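Local coordinates for protein arylesterase (Agrobacterium tumefaciens, PDB 3DCI) that probably hydrolyses ester bonds as an SGNH-type (GDSL-like) arylesterase and carries a bound zinc ion, at residues S127-L132 / R183-E188; I135-I140 / L189-F194. All blocks are in the same frame, centred on the assembly; numbering follows the deposited sequence.

Interaction 1. Residues S127-L132 / R183-E188; sequences SGMRRL and RKLAAE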
loop_
_atom_site.group_PDB
_atom_site.type_symbol
_atom_site.label_atom_id
_atom_site.label_comp_id
_atom_site.label_asym_id
_atom_site.label_seq_id
_atom_site.Cartn_x
_atom_site.Cartn_y
_atom_site.Cartn_z
ATOM N N SER A 127 4.952 -21.585 -2.522
ATOM C CA SER A 127 5.643 -20.489 -1.823
ATOM C C SER A 127 4.689 -19.690 -0.957
ATOM O O SER A 127 5.021 -19.330 0.167
ATOM C CB SER A 127 6.299 -19.526 -2.811
ATOM O OG SER A 127 7.337 -20.196 -3.477
ATOM N N GLY A 128 3.511 -19.391 -1.496
ATOM C CA GLY A 128 2.523 -18.623 -0.780
ATOM C C GLY A 128 1.964 -19.417 0.386
ATOM O O GLY A 128 1.780 -18.885 1.477
HETATM N N MSE A 129 1.690 -20.702 0.159
HETATM C CA MSE A 129 1.223 -21.567 1.234
HETATM C C MSE A 129 2.235 -21.677 2.368
HETATM O O MSE A 129 1.840 -21.751 3.537
HETATM C CB MSE A 129 0.879 -22.947 0.705
HETATM C CG MSE A 129 0.152 -23.816 1.718
HETATM SE SE MSE A 129 -1.606 -23.121 2.299
HETATM C CE MSE A 129 -2.681 -23.551 0.753
ATOM N N ARG A 130 3.529 -21.729 2.034
ATOM C CA ARG A 130 4.562 -21.733 3.049
ATOM C C ARG A 130 4.488 -20.423 3.851
ATOM O O ARG A 130 4.567 -20.441 5.082
ATOM C CB ARG A 130 5.954 -21.905 2.428
ATOM C CG ARG A 130 7.083 -21.837 3.431
ATOM C CD ARG A 130 8.449 -21.784 2.760
ATOM N NE ARG A 130 8.706 -23.000 1.989
ATOM C CZ ARG A 130 9.203 -24.125 2.505
ATOM N NH1 ARG A 130 9.541 -24.200 3.786
ATOM N NH2 ARG A 130 9.390 -25.175 1.721
ATOM N N ARG A 131 4.296 -19.290 3.159
ATOM C CA ARG A 131 4.166 -18.015 3.878
ATOM C C ARG A 131 2.940 -18.024 4.827
ATOM O O ARG A 131 3.028 -17.618 5.976
ATOM C CB ARG A 131 4.113 -16.841 2.917
ATOM C CG ARG A 131 4.007 -15.464 3.576
ATOM C CD ARG A 131 5.203 -15.190 4.512
ATOM N NE ARG A 131 4.905 -14.019 5.337
ATOM C CZ ARG A 131 5.427 -13.789 6.540
ATOM N NH1 ARG A 131 6.275 -14.651 7.110
ATOM N NH2 ARG A 131 5.089 -12.675 7.186
ATOM N N LEU A 132 1.812 -18.544 4.373
ATOM C CA LEU A 132 0.629 -18.599 5.255
ATOM C C LEU A 132 0.840 -19.505 6.485
ATOM O O LEU A 132 0.414 -19.177 7.619
ATOM C CB LEU A 132 -0.583 -19.061 4.455
ATOM C CG LEU A 132 -1.012 -18.194 3.260
ATOM C CD1 LEU A 132 -2.279 -18.724 2.610
ATOM C CD2 LEU A 132 -1.224 -16.752 3.691
ATOM N N ARG A 183 1.535 -31.557 -0.227
ATOM C CA ARG A 183 1.842 -32.712 0.614
ATOM C C ARG A 183 3.255 -32.632 1.134
ATOM O O ARG A 183 3.490 -32.821 2.324
ATOM C CB ARG A 183 1.651 -33.999 -0.164
ATOM C CG ARG A 183 1.767 -35.282 0.672
ATOM C CD ARG A 183 1.670 -36.510 -0.236
ATOM N NE ARG A 183 0.285 -36.949 -0.357
ATOM C CZ ARG A 183 -0.483 -36.828 -1.442
ATOM N NH1 ARG A 183 -1.745 -37.255 -1.389
ATOM N NH2 ARG A 183 -0.026 -36.306 -2.583
ATOM N N LYS A 184 4.197 -32.355 0.239
ATOM C CA LYS A 184 5.611 -32.314 0.599
ATOM C C LYS A 184 5.872 -31.138 1.520
ATOM O O LYS A 184 6.629 -31.281 2.485
ATOM C CB LYS A 184 6.513 -32.271 -0.632
ATOM C CG LYS A 184 6.524 -33.568 -1.422
ATOM C CD LYS A 184 7.657 -33.590 -2.469
ATOM C CE LYS A 184 8.038 -35.034 -2.877
ATOM N NZ LYS A 184 6.955 -35.615 -3.711
ATOM N N LEU A 185 5.196 -30.006 1.276
ATOM C CA LEU A 185 5.312 -28.849 2.155
ATOM C C LEU A 185 4.799 -29.120 3.573
ATOM O O LEU A 185 5.445 -28.743 4.555
ATOM C CB LEU A 185 4.590 -27.628 1.559
ATOM C CG LEU A 185 4.654 -26.341 2.390
ATOM C CD1 LEU A 185 6.059 -25.793 2.412
ATOM C CD2 LEU A 185 3.614 -25.257 1.908
ATOM N N ALA A 186 3.629 -29.761 3.672
ATOM C CA ALA A 186 3.038 -30.115 4.954
ATOM C C ALA A 186 3.962 -31.054 5.732
ATOM O O ALA A 186 4.183 -30.840 6.906
ATOM C CB ALA A 186 1.654 -30.747 4.737
ATOM N N ALA A 187 4.553 -32.051 5.064
ATOM C CA ALA A 187 5.505 -32.948 5.698
ATOM C C ALA A 187 6.735 -32.183 6.205
ATOM O O ALA A 187 7.169 -32.382 7.343
ATOM C CB ALA A 187 5.934 -34.069 4.737
ATOM N N GLU A 188 7.279 -31.293 5.375
ATOM C CA GLU A 188 8.429 -30.480 5.800
ATOM C C GLU A 188 8.142 -29.659 7.059
ATOM O O GLU A 188 8.983 -29.560 7.932
ATOM C CB GLU A 188 8.845 -29.508 4.698
ATOM C CG GLU A 188 10.039 -28.657 5.083
ATOM C CD GLU A 188 10.335 -27.559 4.079
ATOM O OE1 GLU A 188 9.862 -27.667 2.914
ATOM O OE2 GLU A 188 11.071 -26.617 4.465
#
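R130 and E188 form a salt bridge between two neighbouring helices. The guanidinium holds the carboxylate end-on, with one nitrogen for each oxygen. R130 NH2 donates to E188 OE1 at 2.8 Å, and the N-H...O angle is 161°. R130 NH1 donates to E188 OE2 at 2.9 Å and is just as straight. Both oxygens lie close to the guanidinium plane, so the carboxylate meets the guanidinium at its edge. The carboxylate is turned, with the two planes 49° apart. OE1 is therefore met on its syn side, somewhat out of plane, while OE2 is met from above the carboxylate plane. Two bonds fix the rotation of the arginine head. The arginine chain bends at chi3 on its way to the glutamate.

The segments 127-132 and 183-188 belong to helices 122-138 and 178-189. The axes of the two segments come within 10.6 Å of each other. They run in roughly the same direction, crossing at -31°. The helices are two of those that flank the parallel sheet in the three-layer alpha/beta/alpha fold of SGNH hydrolases. The backbones come nearest at R130 and L185, CA to CA 7.2 Å.

Apolar packing centres on L185. L185 CD1 lies against one face of the R130 guanidinium, offset toward the rim, 3.5 Å from R130 NH2. The arginine thus has a methyl on a face and a carboxylate at its edge. The other methyl, L185 CD2, reaches the backbone of the facing helix, 3.5 Å from R130 N. L185 CD2 also lies 3.8 Å from M129 CG. M129 is a selenomethionine, and beyond CG its chain bends away from L185; its side chain also touches Y182. R130 packs further on L189, one turn beyond L185.

Interaction 2. Residues I135-I140 / L189-F194; sequences IVETFI and LGHHFF. With ZN (zinc ion), chain D.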
loop_
_atom_site.group_PDB
_atom_site.type_symbol
_atom_site.label_atom_id
_atom_site.label_comp_id
_atom_site.label_asym_id
_atom_site.label_seq_id
_atom_site.Cartn_x
_atom_site.Cartn_y
_atom_site.Cartn_z
ATOM N N ILE A 135 2.854 -17.563 8.951
ATOM C CA ILE A 135 1.969 -16.602 9.606
ATOM C C ILE A 135 1.163 -17.251 10.730
ATOM O O ILE A 135 1.114 -16.730 11.848
ATOM C CB ILE A 135 1.018 -15.925 8.590
ATOM C CG1 ILE A 135 1.832 -14.969 7.702
ATOM C CG2 ILE A 135 -0.144 -15.175 9.332
ATOM C CD1 ILE A 135 1.074 -14.287 6.534
ATOM N N VAL A 136 0.546 -18.397 10.445
ATOM C CA VAL A 136 -0.249 -19.110 11.446
ATOM C C VAL A 136 0.640 -19.477 12.645
ATOM O O VAL A 136 0.233 -19.292 13.795
ATOM C CB VAL A 136 -0.912 -20.400 10.861
ATOM C CG1 VAL A 136 -1.489 -21.265 11.990
ATOM C CG2 VAL A 136 -1.992 -20.071 9.749
ATOM N N GLU A 137 1.838 -20.017 12.363
ATOM C CA GLU A 137 2.787 -20.457 13.389
ATOM C C GLU A 137 3.243 -19.332 14.313
ATOM O O GLU A 137 3.375 -19.513 15.526
ATOM C CB GLU A 137 4.029 -21.123 12.764
ATOM C CG GLU A 137 3.773 -22.469 12.043
ATOM C CD GLU A 137 4.914 -22.881 11.051
ATOM O OE1 GLU A 137 5.970 -22.186 11.021
ATOM O OE2 GLU A 137 4.754 -23.889 10.296
ATOM N N THR A 138 3.506 -18.165 13.744
ATOM C CA THR A 138 4.220 -17.126 14.466
ATOM C C THR A 138 3.359 -15.923 14.864
ATOM O O THR A 138 3.865 -15.006 15.496
ATOM C CB THR A 138 5.404 -16.646 13.612
ATOM O OG1 THR A 138 4.888 -16.058 12.421
ATOM C CG2 THR A 138 6.292 -17.824 13.247
ATOM N N PHE A 139 2.063 -15.930 14.543
ATOM C CA PHE A 139 1.165 -14.804 14.878
ATOM C C PHE A 139 1.164 -14.466 16.372
ATOM O O PHE A 139 1.363 -15.337 17.186
ATOM C CB PHE A 139 -0.247 -15.137 14.433
ATOM C CG PHE A 139 -1.183 -13.948 14.332
ATOM C CD1 PHE A 139 -1.138 -13.117 13.233
ATOM C CD2 PHE A 139 -2.123 -13.706 15.312
ATOM C CE1 PHE A 139 -2.000 -12.059 13.101
ATOM C CE2 PHE A 139 -3.014 -12.649 15.199
ATOM C CZ PHE A 139 -2.951 -11.811 14.081
ATOM N N ILE A 140 0.930 -13.212 16.728
ATOM C CA ILE A 140 0.841 -12.817 18.163
ATOM C C ILE A 140 -0.590 -13.072 18.611
ATOM O O ILE A 140 -1.474 -12.240 18.397
ATOM C CB ILE A 140 1.210 -11.323 18.416
ATOM C CG1 ILE A 140 2.599 -11.009 17.839
ATOM C CG2 ILE A 140 1.184 -10.996 19.942
ATOM C CD1 ILE A 140 3.758 -11.778 18.513
ATOM N N LEU A 189 6.976 -29.023 7.100
ATOM C CA LEU A 189 6.647 -28.073 8.148
ATOM C C LEU A 189 6.025 -28.717 9.378
ATOM O O LEU A 189 5.836 -28.048 10.380
ATOM C CB LEU A 189 5.689 -27.016 7.610
ATOM C CG LEU A 189 6.213 -26.018 6.558
ATOM C CD1 LEU A 189 5.121 -24.965 6.316
ATOM C CD2 LEU A 189 7.513 -25.369 6.968
ATOM N N GLY A 190 5.679 -29.999 9.291
ATOM C CA GLY A 190 5.053 -30.710 10.409
ATOM C C GLY A 190 3.579 -30.373 10.604
ATOM O O GLY A 190 3.102 -30.249 11.730
ATOM N N HIS A 191 2.862 -30.213 9.506
ATOM C CA HIS A 191 1.422 -29.992 9.538
ATOM C C HIS A 191 0.715 -31.075 8.740
ATOM O O HIS A 191 1.347 -31.894 8.119
ATOM C CB HIS A 191 1.109 -28.602 8.998
ATOM C CG HIS A 191 1.702 -27.505 9.821
ATOM N ND1 HIS A 191 1.570 -27.459 11.192
ATOM C CD2 HIS A 191 2.439 -26.425 9.474
ATOM C CE1 HIS A 191 2.204 -26.394 11.657
ATOM N NE2 HIS A 191 2.734 -25.747 10.635
ATOM N N HIS A 192 -0.612 -31.057 8.756
ATOM C CA HIS A 192 -1.435 -32.029 8.042
ATOM C C HIS A 192 -1.837 -31.555 6.650
ATOM O O HIS A 192 -1.895 -30.348 6.367
ATOM C CB HIS A 192 -2.713 -32.308 8.821
ATOM C CG HIS A 192 -2.508 -33.202 9.988
ATOM N ND1 HIS A 192 -1.890 -32.773 11.141
ATOM C CD2 HIS A 192 -2.815 -34.506 10.181
ATOM C CE1 HIS A 192 -1.844 -33.767 12.005
ATOM N NE2 HIS A 192 -2.397 -34.831 11.448
ATOM N N PHE A 193 -2.162 -32.525 5.810
ATOM C CA PHE A 193 -2.494 -32.270 4.407
ATOM C C PHE A 193 -3.701 -33.065 4.021
ATOM O O PHE A 193 -3.841 -34.213 4.422
ATOM C CB PHE A 193 -1.330 -32.647 3.492
ATOM C CG PHE A 193 -1.710 -32.725 2.052
ATOM C CD1 PHE A 193 -1.917 -31.563 1.311
ATOM C CD2 PHE A 193 -1.901 -33.950 1.438
ATOM C CE1 PHE A 193 -2.306 -31.644 -0.041
ATOM C CE2 PHE A 193 -2.282 -34.022 0.101
ATOM C CZ PHE A 193 -2.483 -32.884 -0.622
ATOM N N PHE A 194 -4.569 -32.473 3.209
ATOM C CA PHE A 194 -5.615 -33.245 2.550
ATOM C C PHE A 194 -5.745 -32.817 1.096
ATOM O O PHE A 194 -5.681 -31.626 0.799
ATOM C CB PHE A 194 -6.949 -33.064 3.276
ATOM C CG PHE A 194 -8.042 -33.971 2.769
ATOM C CD1 PHE A 194 -8.123 -35.281 3.197
ATOM C CD2 PHE A 194 -9.000 -33.502 1.889
ATOM C CE1 PHE A 194 -9.122 -36.109 2.738
ATOM C CE2 PHE A 194 -10.006 -34.338 1.433
ATOM C CZ PHE A 194 -10.058 -35.625 1.846
HETATM ZN ZN ZN D . -2.800 -36.940 11.825
HETATM O O HOH W 1 6.727 -25.606 11.179
#
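H191 donates from NE2 to E137 OE2 at 2.8 Å. This is a histidine-carboxylate hydrogen bond between segments 135-140 and 189-194. The N-H...O angle is 151°, so the bond is moderately bent. OE2 receives it on its anti lone pair, away from the other carboxylate oxygen. The glutamate comes to the edge of the imidazole, and OE2 lies near the ring plane. The carboxylate and ring planes are turned 44° from each other.

OE2 has further neighbours. The methyl L189 CD1 lies 4.1 Å from E137 OE2, a loose van der Waals contact of a methyl with a carboxylate oxygen. A water donates to L189 O at 2.7 Å and makes a weak bond to E137 OE2. It links the carboxylate to the backbone at the C-terminal end of helix 178-189. L189 O itself lies over one face of the H191 ring, toward the rim.

The side chain of E137 is placed by chi1 of -67°, which sets CG beside the backbone N; the chain then runs out extended to the imidazole. G190, with positive phi, turns the chain out of helix 178-189. H191 follows directly, and its side chain also touches L150. The next residue, H192, binds zinc through NE2 at 2.2 Å, and D228 binds the same ion.

This surface contact joins the C-terminal part of helix 122-138 to the link between helix 178-189 and strand 192-195. That strand is an outermost strand of the parallel sheet within this chain, hydrogen-bonded to strand 149-154, while H192 and F194 touch helix 212-229.

How the interactions relate
From the N terminus, helix 122-138 supplies the first segment of each contact, 127-132 and then 135-140. The chain next passes through strand 149-154 and returns in helix 178-189. There 183-188 closes interaction 1 across 50 intervening residues. Directly afterwards 189-194 closes interaction 2 across 48. The two closures cross rather than nest, since their segments alternate. Their centres lie 9 Å apart. The second segments also meet each other: A186 O and H191 N are 3.0 Å apart, a probable hydrogen bond, and A186 CB packs on F193 CB. Together the contacts tie helix 122-138 to helix 178-189 and to the link leading into strand 192-195.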